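Local atomic coordinates of phenylurea hydrolase B (Mycobacterium brisbanense, PDB entry 4WHB), a protein that probably hydrolyses carbon-nitrogen bonds other than peptide bonds, as a zinc-binding member of the amidohydrolase superfamily acting on phenylurea compounds such as diuron. Residues Gln100-Arg104 with Val445-Pro451. Residues are numbered along the deposited sequence; the frame is centred on the assembly and turned at random.
Sequences QLALR and VDRAALP
L450 presses its isobutyl group against Q100 and R104, at the place where the C-terminal loop of this TIM-barrel amidohydrolase crosses the end of helix 91-104. Its CD1 lies 3.6 Å from Q100 CG, while CD2 turns toward R104 CB, at 4.1 Å; the branched end of a leucine can thus touch two residues one helical turn apart. The methylenes of both polar residues supply the apolar surface, and their polar ends are carried beyond it. Q100 bends at CB-CG (chi2 133°), which brings OE1 beside CA and CB of P451, 3.3 Å from CB. The same oxygen is hydrogen-bonded to T452, the residue just after the loop segment.

R104 has CG anti to the backbone N (chi1 -171°), and a bend further out at chi3 turns the guanidinium back along the helix, over L101 and toward P451. NH1 makes a weak, markedly bent hydrogen bond to L450 O, 3.3 Å away with an N-H...O angle of 135°. That carbonyl belongs to the cis peptide preceding P451, a linkage for which proline is well suited. CD2 of L101 rests against one face of the guanidinium, toward its rim, and also meets P451 CG at 4.0 Å, giving the proline ring an apolar neighbour.

Beyond this centre, L103 and V445 meet tip to tip through their methyls. L103 also packs on V438 and Q440 of strand 435-440 and on T108 of strand 107-112, linking the helix to the neighbouring sheet; Q133 touches both V445 and L450. At the helix end, the aliphatic stems of the two arginines cross nearly at right angles, R104 CG lying 3.7 Å from R447 CG.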
ATOM      1  N   GLN C 100      32.830  18.303   4.092  1.00 20.52           N
ATOM      2  CA  GLN C 100      33.624  18.746   5.236  1.00 13.02           C
ATOM      3  C   GLN C 100      33.858  17.614   6.220  1.00 24.47           C
ATOM      4  O   GLN C 100      34.987  17.471   6.720  1.00 12.04           O
ATOM      5  CB  GLN C 100      32.922  19.917   5.947  1.00 15.52           C
ATOM      6  CG  GLN C 100      33.360  21.277   5.441  1.00 27.53           C
ATOM      7  CD  GLN C 100      32.207  22.185   5.178  1.00 21.50           C
ATOM      8  OE1 GLN C 100      31.562  22.686   6.101  1.00 40.82           O
ATOM      9  NE2 GLN C 100      31.916  22.393   3.900  1.00 26.56           N
ATOM     10  N   LEU C 101      32.794  16.824   6.488  1.00 16.01           N
ATOM     11  CA  LEU C 101      32.863  15.769   7.470  1.00  8.11           C
ATOM     12  C   LEU C 101      33.937  14.751   7.154  1.00  6.67           C
ATOM     13  O   LEU C 101      34.542  14.165   8.064  1.00 10.67           O
ATOM     14  CB  LEU C 101      31.498  15.085   7.594  1.00 16.83           C
ATOM     15  CG  LEU C 101      30.375  15.960   8.122  1.00 22.12           C
ATOM     16  CD1 LEU C 101      29.119  15.138   8.055  1.00 25.76           C
ATOM     17  CD2 LEU C 101      30.599  16.470   9.541  1.00 17.82           C
ATOM     18  N   ALA C 102      34.147  14.515   5.869  1.00  9.21           N
ATOM     19  CA  ALA C 102      35.213  13.637   5.390  1.00  7.98           C
ATOM     20  C   ALA C 102      36.567  14.252   5.741  1.00 12.65           C
ATOM     21  O   ALA C 102      37.403  13.618   6.374  1.00 14.77           O
ATOM     22  CB  ALA C 102      35.074  13.391   3.869  1.00  9.93           C
ATOM     23  N   LEU C 103      36.767  15.496   5.307  1.00 16.95           N
ATOM     24  CA  LEU C 103      38.009  16.223   5.494  1.00 17.18           C
ATOM     25  C   LEU C 103      38.342  16.353   6.964  1.00 19.91           C
ATOM     26  O   LEU C 103      39.490  16.204   7.353  1.00 11.89           O
ATOM     27  CB  LEU C 103      37.865  17.611   4.847  1.00 34.96           C
ATOM     28  CG  LEU C 103      39.071  18.567   4.857  1.00 21.03           C
ATOM     29  CD1 LEU C 103      40.294  17.886   4.226  1.00 12.88           C
ATOM     30  CD2 LEU C 103      38.696  19.871   4.149  1.00 15.36           C
ATOM     31  N   ARG C 104      37.328  16.654   7.780  1.00 23.10           N
ATOM     32  CA  ARG C 104      37.461  16.707   9.235  1.00 25.19           C
ATOM     33  C   ARG C 104      38.049  15.363   9.714  1.00 29.61           C
ATOM     34  O   ARG C 104      38.871  15.339  10.622  1.00 34.67           O
ATOM     35  CB  ARG C 104      36.096  16.984   9.897  1.00 20.66           C
ATOM     36  CG  ARG C 104      36.174  17.275  11.394  1.00 41.59           C
ATOM     37  CD  ARG C 104      34.844  17.688  12.076  1.00 54.52           C
ATOM     38  NE  ARG C 104      33.845  16.608  12.127  1.00 53.07           N
ATOM     39  CZ  ARG C 104      32.718  16.642  12.835  1.00 44.22           C
ATOM     40  NH1 ARG C 104      32.390  17.691  13.548  1.00 35.20           N
ATOM     41  NH2 ARG C 104      31.881  15.626  12.800  1.00 57.18           N
ATOM     42  N   VAL C 445      43.759  22.989   7.989  1.00 19.20           N
ATOM     43  CA  VAL C 445      42.316  22.940   8.070  1.00 21.27           C
ATOM     44  C   VAL C 445      41.940  23.211   9.495  1.00 20.23           C
ATOM     45  O   VAL C 445      42.578  22.689  10.407  1.00 27.37           O
ATOM     46  CB  VAL C 445      41.728  21.557   7.645  1.00 22.07           C
ATOM     47  CG1 VAL C 445      40.220  21.511   7.852  1.00 10.69           C
ATOM     48  CG2 VAL C 445      42.067  21.245   6.197  1.00 20.89           C
ATOM     49  N   ASP C 446      40.907  24.024   9.721  1.00 16.28           N
ATOM     50  CA  ASP C 446      40.494  24.222  11.096  1.00 24.28           C
ATOM     51  C   ASP C 446      39.525  23.096  11.328  1.00 22.07           C
ATOM     52  O   ASP C 446      38.390  23.172  10.898  1.00 24.24           O
ATOM     53  CB  ASP C 446      39.900  25.604  11.342  1.00 26.19           C
ATOM     54  CG  ASP C 446      39.931  25.996  12.821  1.00 19.99           C
ATOM     55  OD1 ASP C 446      39.706  25.124  13.701  1.00 41.38           O
ATOM     56  OD2 ASP C 446      40.145  27.179  13.120  1.00 36.73           O
ATOM     57  N   ARG C 447      40.007  22.043  11.969  1.00 16.82           N
ATOM     58  CA  ARG C 447      39.262  20.816  12.113  1.00 22.98           C
ATOM     59  C   ARG C 447      38.289  20.985  13.260  1.00 35.54           C
ATOM     60  O   ARG C 447      37.162  20.479  13.212  1.00 44.54           O
ATOM     61  CB  ARG C 447      40.230  19.664  12.379  1.00 32.71           C
ATOM     62  CG  ARG C 447      39.705  18.275  12.065  1.00 44.25           C
ATOM     63  CD  ARG C 447      40.747  17.178  12.304  1.00 26.50           C
ATOM     64  NE  ARG C 447      42.043  17.737  12.598  1.00 37.71           N
ATOM     65  CZ  ARG C 447      42.548  17.898  13.827  1.00 50.13           C
ATOM     66  NH1 ARG C 447      41.849  17.476  14.893  1.00 57.71           N
ATOM     67  NH2 ARG C 447      43.742  18.493  13.990  1.00 28.25           N
ATOM     68  N   ALA C 448      38.747  21.705  14.289  1.00 39.28           N
ATOM     69  CA  ALA C 448      37.972  21.960  15.508  1.00 36.02           C
ATOM     70  C   ALA C 448      36.641  22.618  15.179  1.00 29.21           C
ATOM     71  O   ALA C 448      35.600  22.167  15.584  1.00 40.50           O
ATOM     72  CB  ALA C 448      38.754  22.850  16.467  1.00 36.45           C
ATOM     73  N   ALA C 449      36.685  23.705  14.440  1.00 23.70           N
ATOM     74  CA  ALA C 449      35.478  24.222  13.886  1.00 30.04           C
ATOM     75  C   ALA C 449      35.370  23.777  12.436  1.00 34.43           C
ATOM     76  O   ALA C 449      35.917  24.406  11.538  1.00 24.92           O
ATOM     77  CB  ALA C 449      35.469  25.735  14.012  1.00 46.82           C
ATOM     78  N   LEU C 450      34.699  22.646  12.259  1.00 31.59           N
ATOM     79  CA  LEU C 450      34.225  22.155  10.981  1.00 22.78           C
ATOM     80  C   LEU C 450      33.020  21.329  11.374  1.00 20.16           C
ATOM     81  O   LEU C 450      33.061  20.722  12.398  1.00 33.16           O
ATOM     82  CB  LEU C 450      35.288  21.284  10.300  1.00 25.36           C
ATOM     83  CG  LEU C 450      35.354  21.289   8.764  1.00 21.82           C
ATOM     84  CD1 LEU C 450      35.154  22.666   8.191  1.00 15.00           C
ATOM     85  CD2 LEU C 450      36.700  20.726   8.317  1.00 12.96           C
ATOM     86  N   PRO C 451      31.909  21.367  10.619  1.00 26.46           N
ATOM     87  CA  PRO C 451      31.654  22.054   9.331  1.00 39.48           C
ATOM     88  C   PRO C 451      31.611  23.573   9.503  1.00 38.28           C
ATOM     89  O   PRO C 451      31.418  24.063  10.621  1.00 49.15           O
ATOM     90  CB  PRO C 451      30.258  21.530   8.915  1.00 28.67           C
ATOM     91  CG  PRO C 451      29.937  20.402   9.887  1.00 28.92           C
ATOM     92  CD  PRO C 451      30.662  20.777  11.153  1.00 25.69           C
TER